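Local coordinates for minor capsid protein (Cafeteriavirus-dependent mavirus, PDB 6G42) that forms the pentameric penton of the virophage capsid, with a single jelly-roll fold, and so probably closes the fivefold vertices of the particle, at residues I85-V97 with D108-L120. Sequence-based numbering, arbitrary orientation.
Sequences IMGVREVDFSTFV and DVGTAINETLAGL
Phe-96 lays one ring face over the first turn of helix 108-120, where Asp-108 O sits 4.1 Å above the ring plane, displaced toward the rim. Ala-112 CB makes an off-centre CH-pi contact with the same ring, 4.1 Å from its centroid. At the edge, Phe-96 CZ meets Glu-115 OE1 at 3.5 Å, the carboxylate turned 44° from the ring, while Phe-93 O lies in the ring plane. Phe-93 brings CD1 and CE1 to the same methyl, with Ala-112 CB 3.6 Å from Phe-93 CE1, and has Val-109 O near its edge; Phe-66, Pro-68 and Met-103 pack round it from elsewhere in the chain. At the other end, the guanidinium of Arg-89 has Leu-120 N 3.6 Å above its plane, offset toward the rim. The side chain, bent at chi3 (-62°), brings the guanidinium to the Gly-119 carbonyl, and Arg-89 NH2 gives Gly-119 O a weak hydrogen bond of 3.1 Å, with an N-H...O angle of only 121°.

Between these ends, Val-91 and Thr-116 cross at about a right angle. Thr-116 CG2 turns to Glu-90 O, while Thr-116 OG1 hydrogen-bonds Ala-112 O at 2.8 Å, satisfying the buried hydroxyl within the helix. Leu-120 puts both methyls against the Gly-87 backbone.

Strand 85-90 runs roughly antiparallel to helix 108-120, and the chain after it continues along the helix toward Asp-108, in a domain beside the jelly roll. Mainly apolar ring and methyl packing joins edge strand and loop to helix; the partly positive ring hydrogens of Phe-96 probably suit the Glu-115 carboxylate, and the one cross-segment hydrogen bond is weak.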
ATOM      1  N   ILE C  85     -15.568  41.121  20.484  1.00107.95           N
ATOM      2  CA  ILE C  85     -16.448  39.957  20.328  1.00103.37           C
ATOM      3  C   ILE C  85     -17.894  40.455  20.324  1.00101.00           C
ATOM      4  O   ILE C  85     -18.304  41.179  21.231  1.00 97.98           O
ATOM      5  CB  ILE C  85     -16.254  38.929  21.476  1.00102.02           C
ATOM      6  CG1 ILE C  85     -14.827  38.362  21.464  1.00102.11           C
ATOM      7  CG2 ILE C  85     -17.268  37.787  21.376  1.00101.43           C
ATOM      8  CD1 ILE C  85     -14.395  37.742  22.781  1.00102.53           C
ATOM      9  N   MET C  86     -18.655  40.061  19.305  1.00100.81           N
ATOM     10  CA  MET C  86     -20.066  40.437  19.186  1.00101.49           C
ATOM     11  C   MET C  86     -20.996  39.431  19.857  1.00102.32           C
ATOM     12  O   MET C  86     -21.928  39.825  20.561  1.00104.92           O
ATOM     13  CB  MET C  86     -20.449  40.606  17.720  1.00102.81           C
ATOM     14  CG  MET C  86     -19.667  41.710  17.026  1.00105.50           C
ATOM     15  SD  MET C  86     -20.679  42.699  15.912  1.00112.39           S
ATOM     16  CE  MET C  86     -20.990  41.499  14.626  1.00111.34           C
ATOM     17  N   GLY C  87     -20.746  38.142  19.638  1.00101.13           N
ATOM     18  CA  GLY C  87     -21.558  37.080  20.244  1.00 98.48           C
ATOM     19  C   GLY C  87     -20.873  35.727  20.260  1.00 94.68           C
ATOM     20  O   GLY C  87     -19.972  35.472  19.462  1.00 90.45           O
ATOM     21  N   VAL C  88     -21.299  34.878  21.197  1.00 91.48           N
ATOM     22  CA  VAL C  88     -20.815  33.502  21.342  1.00 89.03           C
ATOM     23  C   VAL C  88     -21.993  32.615  21.760  1.00 91.39           C
ATOM     24  O   VAL C  88     -22.771  32.985  22.645  1.00 93.64           O
ATOM     25  CB  VAL C  88     -19.678  33.401  22.392  1.00 85.81           C
ATOM     26  CG1 VAL C  88     -19.302  31.953  22.678  1.00 86.97           C
ATOM     27  CG2 VAL C  88     -18.444  34.157  21.925  1.00 85.24           C
ATOM     28  N   ARG C  89     -22.104  31.443  21.131  1.00 92.60           N
ATOM     29  CA  ARG C  89     -23.153  30.462  21.453  1.00 91.36           C
ATOM     30  C   ARG C  89     -22.623  29.027  21.407  1.00 88.31           C
ATOM     31  O   ARG C  89     -21.739  28.709  20.609  1.00 87.38           O
ATOM     32  CB  ARG C  89     -24.328  30.607  20.486  1.00 92.46           C
ATOM     33  CG  ARG C  89     -25.603  29.912  20.956  1.00 95.98           C
ATOM     34  CD  ARG C  89     -26.771  30.140  20.008  1.00 98.31           C
ATOM     35  NE  ARG C  89     -27.141  31.553  19.902  1.00101.64           N
ATOM     36  CZ  ARG C  89     -28.123  32.038  19.140  1.00 98.08           C
ATOM     37  NH1 ARG C  89     -28.872  31.232  18.388  1.00 96.23           N
ATOM     38  NH2 ARG C  89     -28.358  33.347  19.132  1.00 97.22           N
ATOM     39  N   GLU C  90     -23.172  28.170  22.267  1.00 84.81           N
ATOM     40  CA  GLU C  90     -22.853  26.739  22.256  1.00 82.14           C
ATOM     41  C   GLU C  90     -23.577  26.056  21.108  1.00 75.41           C
ATOM     42  O   GLU C  90     -24.719  26.391  20.811  1.00 73.51           O
ATOM     43  CB  GLU C  90     -23.273  26.062  23.567  1.00 85.01           C
ATOM     44  CG  GLU C  90     -22.651  26.646  24.828  1.00 86.51           C
ATOM     45  CD  GLU C  90     -22.930  25.825  26.084  1.00 90.37           C
ATOM     46  OE1 GLU C  90     -23.607  24.769  26.007  1.00 87.09           O
ATOM     47  OE2 GLU C  90     -22.461  26.242  27.167  1.00 94.87           O
ATOM     48  N   VAL C  91     -22.916  25.090  20.478  1.00 73.41           N
ATOM     49  CA  VAL C  91     -23.544  24.280  19.432  1.00 72.40           C
ATOM     50  C   VAL C  91     -24.441  23.239  20.114  1.00 72.09           C
ATOM     51  O   VAL C  91     -23.979  22.470  20.963  1.00 69.33           O
ATOM     52  CB  VAL C  91     -22.503  23.602  18.508  1.00 71.25           C
ATOM     53  CG1 VAL C  91     -23.184  22.781  17.412  1.00 70.51           C
ATOM     54  CG2 VAL C  91     -21.595  24.649  17.875  1.00 71.08           C
ATOM     55  N   ASP C  92     -25.718  23.237  19.737  1.00 72.62           N
ATOM     56  CA  ASP C  92     -26.719  22.340  20.313  1.00 73.26           C
ATOM     57  C   ASP C  92     -26.992  21.197  19.335  1.00 71.49           C
ATOM     58  O   ASP C  92     -27.460  21.426  18.222  1.00 73.41           O
ATOM     59  CB  ASP C  92     -28.011  23.118  20.615  1.00 74.73           C
ATOM     60  CG  ASP C  92     -28.960  22.370  21.560  1.00 77.00           C
ATOM     61  OD1 ASP C  92     -28.764  21.166  21.828  1.00 77.62           O
ATOM     62  OD2 ASP C  92     -29.926  23.000  22.042  1.00 80.88           O
ATOM     63  N   PHE C  93     -26.688  19.974  19.762  1.00 70.76           N
ATOM     64  CA  PHE C  93     -26.923  18.765  18.961  1.00 70.50           C
ATOM     65  C   PHE C  93     -28.204  17.996  19.347  1.00 72.46           C
ATOM     66  O   PHE C  93     -28.538  16.993  18.709  1.00 73.04           O
ATOM     67  CB  PHE C  93     -25.702  17.837  19.052  1.00 67.73           C
ATOM     68  CG  PHE C  93     -24.458  18.402  18.411  1.00 64.39           C
ATOM     69  CD1 PHE C  93     -24.247  18.280  17.040  1.00 63.04           C
ATOM     70  CD2 PHE C  93     -23.494  19.049  19.177  1.00 61.39           C
ATOM     71  CE1 PHE C  93     -23.101  18.791  16.446  1.00 62.45           C
ATOM     72  CE2 PHE C  93     -22.349  19.564  18.588  1.00 61.44           C
ATOM     73  CZ  PHE C  93     -22.150  19.433  17.221  1.00 62.36           C
ATOM     74  N   SER C  94     -28.937  18.488  20.349  1.00 72.47           N
ATOM     75  CA  SER C  94     -30.107  17.786  20.915  1.00 70.54           C
ATOM     76  C   SER C  94     -31.179  17.389  19.891  1.00 69.25           C
ATOM     77  O   SER C  94     -31.799  16.329  20.028  1.00 61.20           O
ATOM     78  CB  SER C  94     -30.745  18.634  22.023  1.00 70.23           C
ATOM     79  OG  SER C  94     -31.046  19.943  21.570  1.00 69.74           O
ATOM     80  N   THR C  95     -31.372  18.231  18.871  1.00 70.27           N
ATOM     81  CA  THR C  95     -32.355  17.977  17.802  1.00 72.27           C
ATOM     82  C   THR C  95     -31.914  16.981  16.717  1.00 72.73           C
ATOM     83  O   THR C  95     -32.720  16.635  15.854  1.00 73.43           O
ATOM     84  CB  THR C  95     -32.752  19.280  17.082  1.00 74.21           C
ATOM     85  OG1 THR C  95     -31.597  19.861  16.464  1.00 77.15           O
ATOM     86  CG2 THR C  95     -33.369  20.274  18.058  1.00 74.15           C
ATOM     87  N   PHE C  96     -30.650  16.542  16.754  1.00 75.38           N
ATOM     88  CA  PHE C  96     -30.085  15.616  15.750  1.00 73.50           C
ATOM     89  C   PHE C  96     -29.757  14.205  16.265  1.00 73.83           C
ATOM     90  O   PHE C  96     -29.428  13.318  15.473  1.00 77.88           O
ATOM     91  CB  PHE C  96     -28.811  16.223  15.160  1.00 70.90           C
ATOM     92  CG  PHE C  96     -29.027  17.534  14.464  1.00 70.62           C
ATOM     93  CD1 PHE C  96     -28.955  18.731  15.168  1.00 71.04           C
ATOM     94  CD2 PHE C  96     -29.296  17.578  13.100  1.00 70.45           C
ATOM     95  CE1 PHE C  96     -29.147  19.949  14.525  1.00 70.73           C
ATOM     96  CE2 PHE C  96     -29.488  18.790  12.453  1.00 70.69           C
ATOM     97  CZ  PHE C  96     -29.415  19.978  13.166  1.00 70.85           C
ATOM     98  N   VAL C  97     -29.879  13.994  17.570  1.00 71.82           N
ATOM     99  CA  VAL C  97     -29.318  12.826  18.252  1.00 72.57           C
ATOM    100  C   VAL C  97     -30.368  11.718  18.444  1.00 73.41           C
ATOM    101  O   VAL C  97     -31.549  12.005  18.605  1.00 74.36           O
ATOM    102  CB  VAL C  97     -28.702  13.293  19.595  1.00 73.92           C
ATOM    103  CG1 VAL C  97     -28.391  12.148  20.537  1.00 75.70           C
ATOM    104  CG2 VAL C  97     -27.426  14.069  19.330  1.00 75.26           C
ATOM    105  N   ASP C 108     -25.043  16.092   9.001  1.00 58.99           N
ATOM    106  CA  ASP C 108     -25.810  16.563  10.166  1.00 58.46           C
ATOM    107  C   ASP C 108     -24.950  17.284  11.201  1.00 59.37           C
ATOM    108  O   ASP C 108     -25.415  18.228  11.845  1.00 62.99           O
ATOM    109  CB  ASP C 108     -26.543  15.400  10.853  1.00 58.92           C
ATOM    110  CG  ASP C 108     -27.657  14.806   9.999  1.00 59.73           C
ATOM    111  OD1 ASP C 108     -28.305  15.547   9.226  1.00 61.64           O
ATOM    112  OD2 ASP C 108     -27.894  13.588  10.120  1.00 57.33           O
ATOM    113  N   VAL C 109     -23.710  16.831  11.373  1.00 58.36           N
ATOM    114  CA  VAL C 109     -22.756  17.509  12.257  1.00 58.33           C
ATOM    115  C   VAL C 109     -22.467  18.911  11.709  1.00 60.69           C
ATOM    116  O   VAL C 109     -22.377  19.872  12.471  1.00 61.64           O
ATOM    117  CB  VAL C 109     -21.462  16.677  12.451  1.00 57.04           C
ATOM    118  CG1 VAL C 109     -20.385  17.456  13.197  1.00 56.81           C
ATOM    119  CG2 VAL C 109     -21.776  15.397  13.212  1.00 56.25           C
ATOM    120  N   GLY C 110     -22.338  19.010  10.387  1.00 64.76           N
ATOM    121  CA  GLY C 110     -22.170  20.288   9.694  1.00 65.07           C
ATOM    122  C   GLY C 110     -23.370  21.208   9.804  1.00 66.81           C
ATOM    123  O   GLY C 110     -23.218  22.389  10.117  1.00 67.45           O
ATOM    124  N   THR C 111     -24.558  20.657   9.549  1.00 70.00           N
ATOM    125  CA  THR C 111     -25.828  21.389   9.676  1.00 69.89           C
ATOM    126  C   THR C 111     -25.993  21.993  11.079  1.00 73.04           C
ATOM    127  O   THR C 111     -26.312  23.176  11.210  1.00 75.39           O
ATOM    128  CB  THR C 111     -27.033  20.476   9.344  1.00 69.85           C
ATOM    129  OG1 THR C 111     -26.890  19.955   8.018  1.00 68.38           O
ATOM    130  CG2 THR C 111     -28.363  21.238   9.426  1.00 70.42           C
ATOM    131  N   ALA C 112     -25.750  21.188  12.113  1.00 73.28           N
ATOM    132  CA  ALA C 112     -25.860  21.639  13.509  1.00 70.69           C
ATOM    133  C   ALA C 112     -24.975  22.849  13.816  1.00 70.61           C
ATOM    134  O   ALA C 112     -25.411  23.796  14.466  1.00 72.69           O
ATOM    135  CB  ALA C 112     -25.536  20.498  14.460  1.00 70.59           C
ATOM    136  N   ILE C 113     -23.734  22.810  13.345  1.00 72.19           N
ATOM    137  CA  ILE C 113     -22.806  23.933  13.496  1.00 73.17           C
ATOM    138  C   ILE C 113     -23.311  25.148  12.706  1.00 73.87           C
ATOM    139  O   ILE C 113     -23.145  26.286  13.144  1.00 73.33           O
ATOM    140  CB  ILE C 113     -21.366  23.531  13.071  1.00 74.68           C
ATOM    141  CG1 ILE C 113     -20.786  22.524  14.081  1.00 75.57           C
ATOM    142  CG2 ILE C 113     -20.438  24.745  12.968  1.00 73.46           C
ATOM    143  CD1 ILE C 113     -19.587  21.740  13.584  1.00 76.35           C
ATOM    144  N   ASN C 114     -23.929  24.890  11.554  1.00 75.30           N
ATOM    145  CA  ASN C 114     -24.466  25.942  10.682  1.00 76.83           C
ATOM    146  C   ASN C 114     -25.644  26.701  11.293  1.00 79.12           C
ATOM    147  O   ASN C 114     -25.677  27.929  11.248  1.00 81.84           O
ATOM    148  CB  ASN C 114     -24.894  25.350   9.332  1.00 75.20           C
ATOM    149  CG  ASN C 114     -25.020  26.402   8.242  1.00 75.60           C
ATOM    150  OD1 ASN C 114     -24.266  27.375   8.211  1.00 76.89           O
ATOM    151  ND2 ASN C 114     -25.972  26.209   7.337  1.00 77.20           N
ATOM    152  N   GLU C 115     -26.608  25.964  11.844  1.00 80.68           N
ATOM    153  CA  GLU C 115     -27.796  26.563  12.476  1.00 81.18           C
ATOM    154  C   GLU C 115     -27.455  27.382  13.730  1.00 81.07           C
ATOM    155  O   GLU C 115     -28.102  28.396  14.004  1.00 82.37           O
ATOM    156  CB  GLU C 115     -28.831  25.482  12.813  1.00 80.76           C
ATOM    157  CG  GLU C 115     -29.486  24.856  11.587  1.00 79.91           C
ATOM    158  CD  GLU C 115     -30.426  23.704  11.918  1.00 80.38           C
ATOM    159  OE1 GLU C 115     -30.508  23.290  13.095  1.00 78.79           O
ATOM    160  OE2 GLU C 115     -31.089  23.200  10.987  1.00 83.33           O
ATOM    161  N   THR C 116     -26.453  26.929  14.481  1.00 80.00           N
ATOM    162  CA  THR C 116     -25.877  27.700  15.593  1.00 78.93           C
ATOM    163  C   THR C 116     -25.303  29.026  15.091  1.00 80.28           C
ATOM    164  O   THR C 116     -25.513  30.077  15.696  1.00 79.34           O
ATOM    165  CB  THR C 116     -24.749  26.913  16.289  1.00 75.25           C
ATOM    166  OG1 THR C 116     -25.205  25.593  16.589  1.00 74.28           O
ATOM    167  CG2 THR C 116     -24.305  27.599  17.583  1.00 74.34           C
ATOM    168  N   LEU C 117     -24.570  28.951  13.984  1.00 82.46           N
ATOM    169  CA  LEU C 117     -23.950  30.114  13.363  1.00 85.03           C
ATOM    170  C   LEU C 117     -24.980  31.068  12.751  1.00 88.64           C
ATOM    171  O   LEU C 117     -24.828  32.287  12.838  1.00 93.48           O
ATOM    172  CB  LEU C 117     -22.947  29.654  12.301  1.00 85.93           C
ATOM    173  CG  LEU C 117     -21.851  30.634  11.885  1.00 88.46           C
ATOM    174  CD1 LEU C 117     -20.919  30.983  13.039  1.00 89.11           C
ATOM    175  CD2 LEU C 117     -21.055  30.028  10.742  1.00 92.18           C
ATOM    176  N   ALA C 118     -26.024  30.507  12.142  1.00 89.86           N
ATOM    177  CA  ALA C 118     -27.122  31.296  11.570  1.00 89.16           C
ATOM    178  C   ALA C 118     -27.939  31.997  12.655  1.00 89.56           C
ATOM    179  O   ALA C 118     -28.269  33.172  12.524  1.00 92.79           O
ATOM    180  CB  ALA C 118     -28.023  30.413  10.722  1.00 89.96           C
ATOM    181  N   GLY C 119     -28.261  31.262  13.717  1.00 90.68           N
ATOM    182  CA  GLY C 119     -28.950  31.818  14.885  1.00 90.14           C
ATOM    183  C   GLY C 119     -28.216  32.962  15.570  1.00 91.28           C
ATOM    184  O   GLY C 119     -28.846  33.893  16.070  1.00 91.76           O
ATOM    185  N   LEU C 120     -26.887  32.893  15.587  1.00 94.43           N
ATOM    186  CA  LEU C 120     -26.046  33.946  16.170  1.00 95.71           C
ATOM    187  C   LEU C 120     -25.919  35.174  15.254  1.00 96.21           C
ATOM    188  O   LEU C 120     -25.708  36.287  15.737  1.00 95.42           O
ATOM    189  CB  LEU C 120     -24.659  33.386  16.504  1.00 96.62           C
ATOM    190  CG  LEU C 120     -23.727  34.245  17.365  1.00 97.80           C
ATOM    191  CD1 LEU C 120     -24.277  34.431  18.775  1.00 99.46           C
ATOM    192  CD2 LEU C 120     -22.343  33.613  17.411  1.00 96.51           C
TER